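Local coordinates for protein synthesis inhibitor, putative (Thermotoga maritima, PDB 2B33) that probably acts as a deaminase of the RutC (YjgF-like) family and can bind calcium ions, at residues K21-I26 / S42-I47; S30-V35 / K71-A76; I47-G52 / L67-A72; E102-Y107 / H111-S116. All coordinates share one frame; numbering follows the deposited sequence.

Contact 1: K21-I26 / S42-I47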
loop_
_atom_site.group_PDB
_atom_site.type_symbol
_atom_site.label_atom_id
_atom_site.label_comp_id
_atom_site.label_asym_id
_atom_site.label_seq_id
_atom_site.Cartn_x
_atom_site.Cartn_y
_atom_site.Cartn_z
ATOM N N LYS A 21 -18.769 -6.893 14.450
ATOM C CA LYS A 21 -19.171 -5.544 14.030
ATOM C C LYS A 21 -18.585 -5.131 12.666
ATOM O O LYS A 21 -18.914 -4.063 12.150
ATOM C CB LYS A 21 -18.828 -4.516 15.124
ATOM N N ALA A 22 -17.704 -5.959 12.105
ATOM C CA ALA A 22 -17.182 -5.772 10.754
ATOM C C ALA A 22 -17.333 -7.127 10.060
ATOM O O ALA A 22 -17.408 -8.152 10.744
ATOM C CB ALA A 22 -15.743 -5.334 10.773
ATOM N N PRO A 23 -17.377 -7.148 8.711
ATOM C CA PRO A 23 -17.571 -8.411 7.992
ATOM C C PRO A 23 -16.522 -9.452 8.334
ATOM O O PRO A 23 -15.354 -9.109 8.502
ATOM C CB PRO A 23 -17.447 -8.003 6.517
ATOM C CG PRO A 23 -17.783 -6.567 6.491
ATOM C CD PRO A 23 -17.252 -6.015 7.779
ATOM N N LYS A 24 -16.950 -10.705 8.439
ATOM C CA LYS A 24 -16.055 -11.794 8.802
ATOM C C LYS A 24 -15.006 -12.028 7.718
ATOM O O LYS A 24 -15.331 -12.080 6.521
ATOM C CB LYS A 24 -16.847 -13.084 9.045
ATOM N N ALA A 25 -13.749 -12.119 8.146
ATOM C CA ALA A 25 -12.646 -12.431 7.259
ATOM C C ALA A 25 -12.787 -13.929 6.983
ATOM O O ALA A 25 -12.383 -14.760 7.798
ATOM C CB ALA A 25 -11.320 -12.107 7.923
ATOM N N ILE A 26 -13.402 -14.259 5.843
ATOM C CA ILE A 26 -13.705 -15.652 5.475
ATOM C C ILE A 26 -12.467 -16.474 5.127
ATOM O O ILE A 26 -12.263 -17.559 5.678
ATOM C CB ILE A 26 -14.719 -15.718 4.282
ATOM C CG1 ILE A 26 -16.078 -15.120 4.696
ATOM C CG2 ILE A 26 -14.917 -17.167 3.794
ATOM C CD1 ILE A 26 -17.062 -14.859 3.534
ATOM N N SER A 42 -7.263 -4.600 7.221
ATOM C CA SER A 42 -7.542 -5.137 5.893
ATOM C C SER A 42 -8.489 -4.210 5.133
ATOM O O SER A 42 -9.297 -3.518 5.737
ATOM C CB SER A 42 -8.188 -6.519 6.008
ATOM O OG SER A 42 -7.255 -7.493 6.415
ATOM N N GLY A 43 -8.391 -4.211 3.810
ATOM C CA GLY A 43 -9.245 -3.367 2.975
ATOM C C GLY A 43 -10.706 -3.715 3.190
ATOM O O GLY A 43 -11.094 -4.872 3.049
ATOM N N GLN A 44 -11.501 -2.717 3.563
ATOM C CA GLN A 44 -12.914 -2.905 3.853
ATOM C C GLN A 44 -13.756 -2.516 2.654
ATOM O O GLN A 44 -13.494 -1.501 2.020
ATOM C CB GLN A 44 -13.311 -2.084 5.086
ATOM C CG GLN A 44 -12.577 -2.501 6.360
ATOM C CD GLN A 44 -12.803 -3.962 6.697
ATOM O OE1 GLN A 44 -13.942 -4.410 6.860
ATOM N NE2 GLN A 44 -11.717 -4.716 6.801
ATOM N N ILE A 45 -14.774 -3.326 2.370
ATOM C CA ILE A 45 -15.686 -3.104 1.254
ATOM C C ILE A 45 -17.085 -2.852 1.831
ATOM O O ILE A 45 -17.320 -3.169 2.999
ATOM C CB ILE A 45 -15.642 -4.286 0.235
ATOM C CG1 ILE A 45 -15.961 -5.635 0.896
ATOM C CG2 ILE A 45 -14.274 -4.330 -0.403
ATOM C CD1 ILE A 45 -16.124 -6.788 -0.075
ATOM N N PRO A 46 -18.001 -2.243 1.041
ATOM C CA PRO A 46 -19.348 -1.960 1.543
ATOM C C PRO A 46 -20.224 -3.202 1.730
ATOM O O PRO A 46 -21.135 -3.450 0.946
ATOM C CB PRO A 46 -19.919 -0.995 0.492
ATOM C CG PRO A 46 -19.188 -1.297 -0.740
ATOM C CD PRO A 46 -17.816 -1.721 -0.327
ATOM N N ILE A 47 -19.918 -3.963 2.780
ATOM C CA ILE A 47 -20.655 -5.162 3.164
ATOM C C ILE A 47 -21.201 -4.923 4.557
ATOM O O ILE A 47 -20.490 -4.407 5.420
ATOM C CB ILE A 47 -19.764 -6.444 3.148
ATOM C CG1 ILE A 47 -19.647 -6.960 1.712
ATOM C CG2 ILE A 47 -20.364 -7.567 4.029
ATOM C CD1 ILE A 47 -18.758 -8.166 1.525
#
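Apolar packing between P23 and I47 carries this meeting of a loop with the end of strand 38-44 and the turn that follows it. The P23 ring turns its CG onto the I47 methyl branch, with CG 3.7 Å from I47 CG2, and the same CG also lies against the backbone, 3.6 Å from I47 O. In I47 a chi1 of -81° sets CG1 beside the backbone N and leaves CG2 anti to it, facing the proline.

The polar component is indirect, and it illustrates how a buried amide can serve two neighbours. Q44 folds back at chi2 (-58°) so that its NE2 donates to S42 O, 2.9 Å away, in a bond of 159° that lies close to the amide's own plane but reaches the carbonyl from above. With NE2 so engaged, OE1 faces the loop and lies 3.8 Å from P23 CD, at the fringe of the proline ring. An alanine at Q44 would probably leave S42 O without this donor and open a gap beside the P23 ring.

Among backbone bonds, I47 N donates to I45 O over 2.7 Å, closing an inverse gamma turn centred on P46 that swings the chain out of the strand. Beyond the two segments, S42 OG bonds to R115 N of the second subunit. This is a loop that follows strand 15-17 folding over the end of strand 38-44, part of the YjgF-like fold near its subunit interface.

Contact 2: S30-V35 / K71-A76; sequences SQAVVV and KAILEA
I73, on the inward face of helix 59-76, divides its branches between A32 and Q31, a compact case of helix-on-sheet packing in the alpha/beta fold of the YjgF-like family. With CG1 beside the backbone N (chi1 -66°), CG2 stands anti to that N and presses on A32 CB at 3.4 Å, which is tighter than usual van der Waals contact. The longer branch goes to the neighbouring residue: CD1 comes within 3.9 Å of Q31 CB, and CG1 within 4.0 Å of the same Q31 CB.

That two consecutive residues can both point at one isoleucine follows from the backbone. In a regular strand, neighbours alternate between faces, but Q31 has helical torsions (phi -60°, psi -41°) while A32 is fully extended at the start of strand 32-35. The bend turns both CB atoms toward the helix. Only the aliphatic root of Q31 is used here; beyond CG the chain runs extended past the isoleucine, and its amide is held at both ends, NE2 giving to P23 O and OE1 accepting from T19 N.

A second shell closes round this core. A22 and Q44 also touch I73, whereas M39 and V17, from the two neighbouring strands, flank A32. On the helix, the A76 N to A72 O bond of 2.9 Å continues the regular spiral through the isoleucine's turn. V33, one place further along the strand, packs on P113 of the second subunit, linking this layer to the trimer. At the foot of the helix side chain, I73 CG2 also comes within 4.1 Å of Q31 O.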
loop_
_atom_site.group_PDB
_atom_site.type_symbol
_atom_site.label_atom_id
_atom_site.label_comp_id
_atom_site.label_asym_id
_atom_site.label_seq_id
_atom_site.Cartn_x
_atom_site.Cartn_y
_atom_site.Cartn_z
ATOM N N SER A 30 -7.011 -11.922 8.200
ATOM C CA SER A 30 -7.678 -11.385 9.386
ATOM C C SER A 30 -8.162 -9.975 9.082
ATOM O O SER A 30 -7.632 -9.328 8.186
ATOM C CB SER A 30 -6.701 -11.345 10.566
ATOM O OG SER A 30 -6.193 -12.632 10.867
ATOM N N GLN A 31 -9.168 -9.510 9.824
ATOM C CA GLN A 31 -9.694 -8.144 9.669
ATOM C C GLN A 31 -8.577 -7.135 9.942
ATOM O O GLN A 31 -8.457 -6.127 9.243
ATOM C CB GLN A 31 -10.874 -7.892 10.610
ATOM C CG GLN A 31 -12.129 -8.696 10.285
ATOM C CD GLN A 31 -13.178 -8.629 11.375
ATOM O OE1 GLN A 31 -12.857 -8.509 12.555
ATOM N NE2 GLN A 31 -14.443 -8.740 10.986
ATOM N N ALA A 32 -7.777 -7.414 10.972
ATOM C CA ALA A 32 -6.607 -6.609 11.277
ATOM C C ALA A 32 -5.611 -7.425 12.080
ATOM O O ALA A 32 -5.939 -8.503 12.565
ATOM C CB ALA A 32 -6.998 -5.355 12.018
ATOM N N VAL A 33 -4.388 -6.914 12.176
ATOM C CA VAL A 33 -3.319 -7.530 12.957
ATOM C C VAL A 33 -2.663 -6.432 13.777
ATOM O O VAL A 33 -2.233 -5.423 13.228
ATOM C CB VAL A 33 -2.240 -8.184 12.064
ATOM C CG1 VAL A 33 -1.120 -8.825 12.913
ATOM C CG2 VAL A 33 -2.855 -9.230 11.158
ATOM N N VAL A 34 -2.594 -6.638 15.089
ATOM C CA VAL A 34 -1.981 -5.687 15.997
ATOM C C VAL A 34 -0.623 -6.236 16.423
ATOM O O VAL A 34 -0.533 -7.351 16.933
ATOM C CB VAL A 34 -2.873 -5.442 17.240
ATOM C CG1 VAL A 34 -2.169 -4.541 18.282
ATOM C CG2 VAL A 34 -4.200 -4.832 16.819
ATOM N N VAL A 35 0.423 -5.448 16.193
ATOM C CA VAL A 35 1.781 -5.795 16.600
ATOM C C VAL A 35 2.343 -4.578 17.346
ATOM O O VAL A 35 2.495 -3.496 16.774
ATOM C CB VAL A 35 2.667 -6.272 15.404
ATOM C CG1 VAL A 35 2.699 -5.262 14.251
ATOM C CG2 VAL A 35 4.078 -6.622 15.880
ATOM N N LYS A 71 -13.875 1.486 11.287
ATOM C CA LYS A 71 -14.009 1.999 12.659
ATOM C C LYS A 71 -14.256 0.899 13.701
ATOM O O LYS A 71 -13.695 0.934 14.798
ATOM C CB LYS A 71 -15.141 3.031 12.711
ATOM C CG LYS A 71 -15.307 3.744 14.047
ATOM C CD LYS A 71 -16.389 4.794 13.960
ATOM C CE LYS A 71 -16.545 5.514 15.281
ATOM N NZ LYS A 71 -17.610 6.546 15.213
ATOM N N ALA A 72 -15.118 -0.051 13.356
ATOM C CA ALA A 72 -15.424 -1.186 14.217
ATOM C C ALA A 72 -14.183 -2.038 14.475
ATOM O O ALA A 72 -13.973 -2.489 15.592
ATOM C CB ALA A 72 -16.503 -2.032 13.591
ATOM N N ILE A 73 -13.363 -2.244 13.443
ATOM C CA ILE A 73 -12.133 -3.046 13.553
ATOM C C ILE A 73 -11.114 -2.345 14.448
ATOM O O ILE A 73 -10.527 -2.974 15.325
ATOM C CB ILE A 73 -11.529 -3.361 12.163
ATOM C CG1 ILE A 73 -12.481 -4.274 11.390
ATOM C CG2 ILE A 73 -10.173 -4.073 12.292
ATOM C CD1 ILE A 73 -12.241 -4.334 9.902
ATOM N N LEU A 74 -10.900 -1.055 14.210
ATOM C CA LEU A 74 -10.011 -0.254 15.051
ATOM C C LEU A 74 -10.432 -0.382 16.507
ATOM O O LEU A 74 -9.631 -0.776 17.350
ATOM C CB LEU A 74 -10.049 1.218 14.634
ATOM C CG LEU A 74 -9.403 1.555 13.285
ATOM C CD1 LEU A 74 -9.946 2.853 12.715
ATOM C CD2 LEU A 74 -7.879 1.607 13.402
ATOM N N GLU A 75 -11.701 -0.083 16.778
ATOM C CA GLU A 75 -12.254 -0.125 18.144
ATOM C C GLU A 75 -12.278 -1.509 18.810
ATOM O O GLU A 75 -12.237 -1.596 20.032
ATOM C CB GLU A 75 -13.645 0.523 18.171
ATOM C CG GLU A 75 -13.598 2.032 17.907
ATOM C CD GLU A 75 -14.970 2.690 17.832
ATOM O OE1 GLU A 75 -15.995 1.982 17.716
ATOM O OE2 GLU A 75 -15.018 3.936 17.869
ATOM N N ALA A 76 -12.346 -2.574 18.011
ATOM C CA ALA A 76 -12.320 -3.943 18.533
ATOM C C ALA A 76 -10.929 -4.332 19.058
ATOM O O ALA A 76 -10.822 -5.203 19.919
ATOM C CB ALA A 76 -12.756 -4.913 17.461
#

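Contact 3: I47-G52 / L67-A72; sequences IDPETG and LENLKA
N69 sets its amide toward I47 and P49 through its first torsion, which places CG anti to the carbonyl carbon and beside the backbone N (chi1 -69°), leaning off helix 59-76 toward the loop. From there ND2 donates to I47 O over 3.0 Å. The bond is nearly straight at 168° and lies in the carbonyl plane, and I47 O lies almost in the plane of the N69 amide, so both flat groups are well turned for it. The other end of the amide is used differently: OD1 rests on the rim of the P49 ring, 3.6 Å from P49 CG and 3.7 Å from P49 CD.

The example shows how one helix side chain can hold a loop by its backbone carbonyl. In this YjgF-like fold the loop joins strand 38-44 to helix 59-76, and N69 ties it back onto the helix that follows. N69 also makes weaker bonds, from ND2 to I45 O and from R65 NH2 to OD1.

Around P49 the loop braces itself. D48 OD1 accepts from E50 N at 3.0 Å, an Asx turn, and from T51 N at 3.3 Å, which makes an Asx motif; the two donors reach the oxygen on its anti side, from opposite faces of the carboxylate plane. G52 N then closes on D48 O at 2.8 Å, and the positive phi of G52 suits glycine. D48 and E50 bind calcium in a crystal structure of this protein, although no ion sits on this chain; D48 OD2 makes a long, weak ion pair with R65.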
loop_
_atom_site.group_PDB
_atom_site.type_symbol
_atom_site.label_atom_id
_atom_site.label_comp_id
_atom_site.label_asym_id
_atom_site.label_seq_id
_atom_site.Cartn_x
_atom_site.Cartn_y
_atom_site.Cartn_z
ATOM N N ILE A 47 -19.918 -3.963 2.780
ATOM C CA ILE A 47 -20.655 -5.162 3.164
ATOM C C ILE A 47 -21.201 -4.923 4.557
ATOM O O ILE A 47 -20.490 -4.407 5.420
ATOM C CB ILE A 47 -19.764 -6.444 3.148
ATOM C CG1 ILE A 47 -19.647 -6.960 1.712
ATOM C CG2 ILE A 47 -20.364 -7.567 4.029
ATOM C CD1 ILE A 47 -18.758 -8.166 1.525
ATOM N N ASP A 48 -22.459 -5.306 4.763
ATOM C CA ASP A 48 -23.100 -5.206 6.063
ATOM C C ASP A 48 -22.649 -6.414 6.903
ATOM O O ASP A 48 -22.840 -7.550 6.474
ATOM C CB ASP A 48 -24.614 -5.183 5.893
ATOM C CG ASP A 48 -25.348 -4.890 7.184
ATOM O OD1 ASP A 48 -25.412 -5.769 8.067
ATOM O OD2 ASP A 48 -25.908 -3.783 7.294
ATOM N N PRO A 49 -22.026 -6.175 8.080
ATOM C CA PRO A 49 -21.543 -7.260 8.956
ATOM C C PRO A 49 -22.564 -8.300 9.443
ATOM O O PRO A 49 -22.176 -9.431 9.741
ATOM C CB PRO A 49 -21.009 -6.511 10.180
ATOM C CG PRO A 49 -20.750 -5.157 9.730
ATOM C CD PRO A 49 -21.695 -4.851 8.640
ATOM N N GLU A 50 -23.836 -7.912 9.549
ATOM C CA GLU A 50 -24.903 -8.792 10.038
ATOM C C GLU A 50 -25.581 -9.622 8.940
ATOM O O GLU A 50 -25.799 -10.828 9.117
ATOM C CB GLU A 50 -25.973 -7.963 10.770
ATOM C CG GLU A 50 -25.489 -7.262 12.037
ATOM N N THR A 51 -25.934 -8.976 7.830
ATOM C CA THR A 51 -26.599 -9.671 6.714
ATOM C C THR A 51 -25.627 -10.228 5.672
ATOM O O THR A 51 -26.003 -11.082 4.877
ATOM C CB THR A 51 -27.728 -8.818 6.026
ATOM O OG1 THR A 51 -28.198 -9.501 4.856
ATOM C CG2 THR A 51 -27.275 -7.447 5.606
ATOM N N GLY A 52 -24.386 -9.754 5.670
ATOM C CA GLY A 52 -23.385 -10.209 4.704
ATOM C C GLY A 52 -23.591 -9.735 3.269
ATOM O O GLY A 52 -22.865 -10.164 2.378
ATOM N N LEU A 67 -16.256 2.809 5.998
ATOM C CA LEU A 67 -15.670 3.513 7.139
ATOM C C LEU A 67 -16.218 3.024 8.473
ATOM O O LEU A 67 -15.506 3.071 9.476
ATOM C CB LEU A 67 -15.836 5.027 6.990
ATOM C CG LEU A 67 -15.059 5.641 5.814
ATOM C CD1 LEU A 67 -15.500 7.059 5.560
ATOM C CD2 LEU A 67 -13.557 5.591 6.043
ATOM N N GLU A 68 -17.475 2.578 8.495
ATOM C CA GLU A 68 -18.050 1.974 9.703
ATOM C C GLU A 68 -17.386 0.632 10.002
ATOM O O GLU A 68 -17.137 0.307 11.164
ATOM C CB GLU A 68 -19.574 1.808 9.606
ATOM C CG GLU A 68 -20.371 3.079 9.910
ATOM C CD GLU A 68 -20.209 3.583 11.362
ATOM O OE1 GLU A 68 -20.160 2.758 12.305
ATOM O OE2 GLU A 68 -20.146 4.812 11.561
ATOM N N ASN A 69 -17.107 -0.140 8.956
ATOM C CA ASN A 69 -16.397 -1.404 9.104
ATOM C C ASN A 69 -14.979 -1.159 9.622
ATOM O O ASN A 69 -14.531 -1.838 10.549
ATOM C CB ASN A 69 -16.358 -2.171 7.774
ATOM C CG ASN A 69 -17.724 -2.682 7.342
ATOM O OD1 ASN A 69 -18.646 -2.765 8.145
ATOM N ND2 ASN A 69 -17.846 -3.058 6.071
ATOM N N LEU A 70 -14.289 -0.187 9.020
ATOM C CA LEU A 70 -12.938 0.209 9.450
ATOM C C LEU A 70 -12.917 0.638 10.915
ATOM O O LEU A 70 -12.050 0.211 11.679
ATOM C CB LEU A 70 -12.406 1.360 8.578
ATOM C CG LEU A 70 -11.061 2.004 8.974
ATOM C CD1 LEU A 70 -9.940 0.977 8.999
ATOM C CD2 LEU A 70 -10.698 3.151 8.036
ATOM N N LYS A 71 -13.875 1.486 11.287
ATOM C CA LYS A 71 -14.009 1.999 12.659
ATOM C C LYS A 71 -14.256 0.899 13.701
ATOM O O LYS A 71 -13.695 0.934 14.798
ATOM C CB LYS A 71 -15.141 3.031 12.711
ATOM C CG LYS A 71 -15.307 3.744 14.047
ATOM C CD LYS A 71 -16.389 4.794 13.960
ATOM C CE LYS A 71 -16.545 5.514 15.281
ATOM N NZ LYS A 71 -17.610 6.546 15.213
ATOM N N ALA A 72 -15.118 -0.051 13.356
ATOM C CA ALA A 72 -15.424 -1.186 14.217
ATOM C C ALA A 72 -14.183 -2.038 14.475
ATOM O O ALA A 72 -13.973 -2.489 15.592
ATOM C CB ALA A 72 -16.503 -2.032 13.591
#

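Contact 4: E102-Y107 / H111-S116. With EDO (1,2-ethanediol), chain D.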
loop_
_atom_site.group_PDB
_atom_site.type_symbol
_atom_site.label_atom_id
_atom_site.label_comp_id
_atom_site.label_asym_id
_atom_site.label_seq_id
_atom_site.Cartn_x
_atom_site.Cartn_y
_atom_site.Cartn_z
ATOM N N GLU A 102 -16.342 13.748 1.084
ATOM C CA GLU A 102 -17.405 14.357 1.889
ATOM C C GLU A 102 -17.735 13.473 3.094
ATOM O O GLU A 102 -17.775 13.947 4.224
ATOM C CB GLU A 102 -18.636 14.566 0.992
ATOM C CG GLU A 102 -19.804 15.335 1.575
ATOM C CD GLU A 102 -20.901 15.602 0.536
ATOM O OE1 GLU A 102 -20.871 15.005 -0.566
ATOM O OE2 GLU A 102 -21.802 16.415 0.820
ATOM N N VAL A 103 -17.942 12.183 2.844
ATOM C CA VAL A 103 -18.226 11.210 3.906
ATOM C C VAL A 103 -16.958 10.931 4.741
ATOM O O VAL A 103 -17.028 10.822 5.960
ATOM C CB VAL A 103 -18.790 9.872 3.335
ATOM C CG1 VAL A 103 -19.071 8.880 4.459
ATOM C CG2 VAL A 103 -20.061 10.120 2.503
ATOM N N TYR A 104 -15.816 10.816 4.066
ATOM C CA TYR A 104 -14.515 10.572 4.693
ATOM C C TYR A 104 -14.190 11.640 5.745
ATOM O O TYR A 104 -13.730 11.311 6.836
ATOM C CB TYR A 104 -13.439 10.544 3.602
ATOM C CG TYR A 104 -12.054 10.130 4.026
ATOM C CD1 TYR A 104 -11.179 11.044 4.587
ATOM C CD2 TYR A 104 -11.596 8.835 3.809
ATOM C CE1 TYR A 104 -9.902 10.683 4.961
ATOM C CE2 TYR A 104 -10.314 8.467 4.171
ATOM C CZ TYR A 104 -9.468 9.398 4.749
ATOM O OH TYR A 104 -8.188 9.058 5.128
ATOM N N SER A 105 -14.444 12.906 5.405
ATOM C CA SER A 105 -14.224 14.048 6.306
ATOM C C SER A 105 -14.979 13.962 7.627
ATOM O O SER A 105 -14.537 14.523 8.629
ATOM C CB SER A 105 -14.660 15.361 5.642
ATOM O OG SER A 105 -13.921 15.631 4.477
ATOM N N ARG A 106 -16.133 13.299 7.617
ATOM C CA ARG A 106 -16.932 13.112 8.830
ATOM C C ARG A 106 -16.298 12.120 9.813
ATOM O O ARG A 106 -16.675 12.095 10.977
ATOM C CB ARG A 106 -18.369 12.709 8.467
ATOM C CG ARG A 106 -19.133 13.867 7.829
ATOM C CD ARG A 106 -20.221 13.436 6.858
ATOM N NE ARG A 106 -20.793 14.616 6.196
ATOM C CZ ARG A 106 -21.532 14.618 5.079
ATOM N NH1 ARG A 106 -21.812 13.493 4.411
ATOM N NH2 ARG A 106 -21.979 15.780 4.605
ATOM N N TYR A 107 -15.344 11.316 9.338
ATOM C CA TYR A 107 -14.580 10.371 10.166
ATOM C C TYR A 107 -13.166 10.899 10.485
ATOM O O TYR A 107 -12.739 10.823 11.636
ATOM C CB TYR A 107 -14.516 8.988 9.478
ATOM C CG TYR A 107 -15.862 8.281 9.449
ATOM C CD1 TYR A 107 -16.849 8.667 8.553
ATOM C CD2 TYR A 107 -16.152 7.241 10.330
ATOM C CE1 TYR A 107 -18.090 8.043 8.530
ATOM C CE2 TYR A 107 -17.396 6.606 10.315
ATOM C CZ TYR A 107 -18.360 7.014 9.413
ATOM O OH TYR A 107 -19.593 6.402 9.377
ATOM N N HIS A 111 -8.687 14.603 12.468
ATOM C CA HIS A 111 -7.446 13.824 12.606
ATOM C C HIS A 111 -6.472 13.983 11.434
ATOM O O HIS A 111 -5.273 14.199 11.651
ATOM C CB HIS A 111 -7.777 12.344 12.871
ATOM C CG HIS A 111 -8.838 12.153 13.914
ATOM N ND1 HIS A 111 -8.691 12.584 15.217
ATOM C CD2 HIS A 111 -10.076 11.612 13.835
ATOM C CE1 HIS A 111 -9.790 12.308 15.896
ATOM N NE2 HIS A 111 -10.644 11.714 15.082
ATOM N N ARG A 112 -6.993 13.877 10.211
ATOM C CA ARG A 112 -6.215 14.065 8.972
ATOM C C ARG A 112 -4.973 13.172 8.795
ATOM O O ARG A 112 -3.839 13.658 8.838
ATOM C CB ARG A 112 -5.815 15.534 8.802
ATOM C CG ARG A 112 -6.974 16.507 8.725
ATOM C CD ARG A 112 -6.470 17.936 8.887
ATOM N NE ARG A 112 -5.528 18.305 7.827
ATOM C CZ ARG A 112 -5.847 18.845 6.643
ATOM N NH1 ARG A 112 -7.108 19.114 6.302
ATOM N NH2 ARG A 112 -4.876 19.129 5.775
ATOM N N PRO A 113 -5.182 11.859 8.583
ATOM C CA PRO A 113 -4.058 10.971 8.332
ATOM C C PRO A 113 -3.522 11.124 6.919
ATOM O O PRO A 113 -4.173 11.743 6.073
ATOM C CB PRO A 113 -4.665 9.577 8.494
ATOM C CG PRO A 113 -6.084 9.731 8.204
ATOM C CD PRO A 113 -6.462 11.128 8.597
ATOM N N ALA A 114 -2.350 10.543 6.666
ATOM C CA ALA A 114 -1.766 10.546 5.323
ATOM C C ALA A 114 -2.677 9.691 4.455
ATOM O O ALA A 114 -3.352 8.798 4.972
ATOM C CB ALA A 114 -0.364 9.980 5.346
ATOM N N ARG A 115 -2.717 9.963 3.149
ATOM C CA ARG A 115 -3.611 9.230 2.263
ATOM C C ARG A 115 -3.188 9.166 0.792
ATOM O O ARG A 115 -2.495 10.047 0.294
ATOM C CB ARG A 115 -5.000 9.877 2.341
ATOM C CG ARG A 115 -6.115 9.104 1.662
ATOM C CD ARG A 115 -7.442 9.821 1.756
ATOM N NE ARG A 115 -7.485 11.040 0.944
ATOM C CZ ARG A 115 -8.567 11.798 0.758
ATOM N NH1 ARG A 115 -9.736 11.472 1.314
ATOM N NH2 ARG A 115 -8.486 12.893 0.002
ATOM N N SER A 116 -3.601 8.082 0.133
ATOM C CA SER A 116 -3.494 7.895 -1.324
ATOM C C SER A 116 -4.885 7.462 -1.775
ATOM O O SER A 116 -5.537 6.660 -1.115
ATOM C CB SER A 116 -2.462 6.844 -1.728
ATOM O OG SER A 116 -1.148 7.356 -1.665
HETATM C C1 EDO D . -22.611 9.678 8.339
HETATM O O1 EDO D . -22.437 8.307 8.717
HETATM C C2 EDO D . -21.595 10.043 7.256
HETATM O O2 EDO D . -22.223 10.806 6.214
HETATM O O HOH W 1 -6.751 11.256 5.432
#
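Most striking in this contact is an arginine laid over an aromatic face: R115 brings NH1 above the centre of the Y104 ring, 3.6 Å from its plane, and CZ stands 4.7 Å from the ring centroid in a cation-pi interaction. The guanidinium is not stacked flat but tilted by 59° from the ring. The extended start of the chain carries R115 CD past Y104 OH at 3.5 Å, and the bend at chi3 (69°) then turns the guanidinium over the ring.

At the far end of the ring the hydroxyl does a second job. Y104 OH donates to a water 2.6 Å away, and that water donates in turn to P113 O at 2.7 Å, bridging the helix and the loop just before strand 114-119. P113 CG closes the same end, 3.8 Å from Y104 OH. A leucine in place of Y104 would probably leave this water without its donor and the R115 guanidinium without its aromatic face. Further along, Y107 O meets the edge of the H111 ring at CD2, 3.5 Å away.

These residues join helix 97-108 to strand 114-119 within the beta-alpha-beta unit that begins with strand 84-91. R115 NH1 also has a weak bond to N101, and S116 OG bonds to E132 of the third subunit. R106 NH1 donates to an ethanediol, probably from the crystallisation liquor, which also bonds to E64 of helix 59-76.

Chemically, one tyrosine thus works twice, its face holding a guanidinium and its hydroxyl reaching a backbone carbonyl through water, which should limit turning of the arginine beside a subunit interface.

In the fold
Contacts 1 and 3 are the closest pair, their centres 6 Å apart, and I47 belongs to both; contact 2 lies 11 Å from contact 1, and its helical segment overlaps that of contact 3 on helix 59-76. Along the chain contacts 1 and 2 cross, whereas contact 4 comes last, about 18 to 19 Å from the others between centres. Even so, it is not isolated: E68 of contact 3 and Y107 of contact 4 are joined by a probable hydrogen bond. Contacts 1, 2 and 4 reach one mixed sheet, and these three also touch neighbouring subunits of the trimer, whereas contact 3 stays within its own chain.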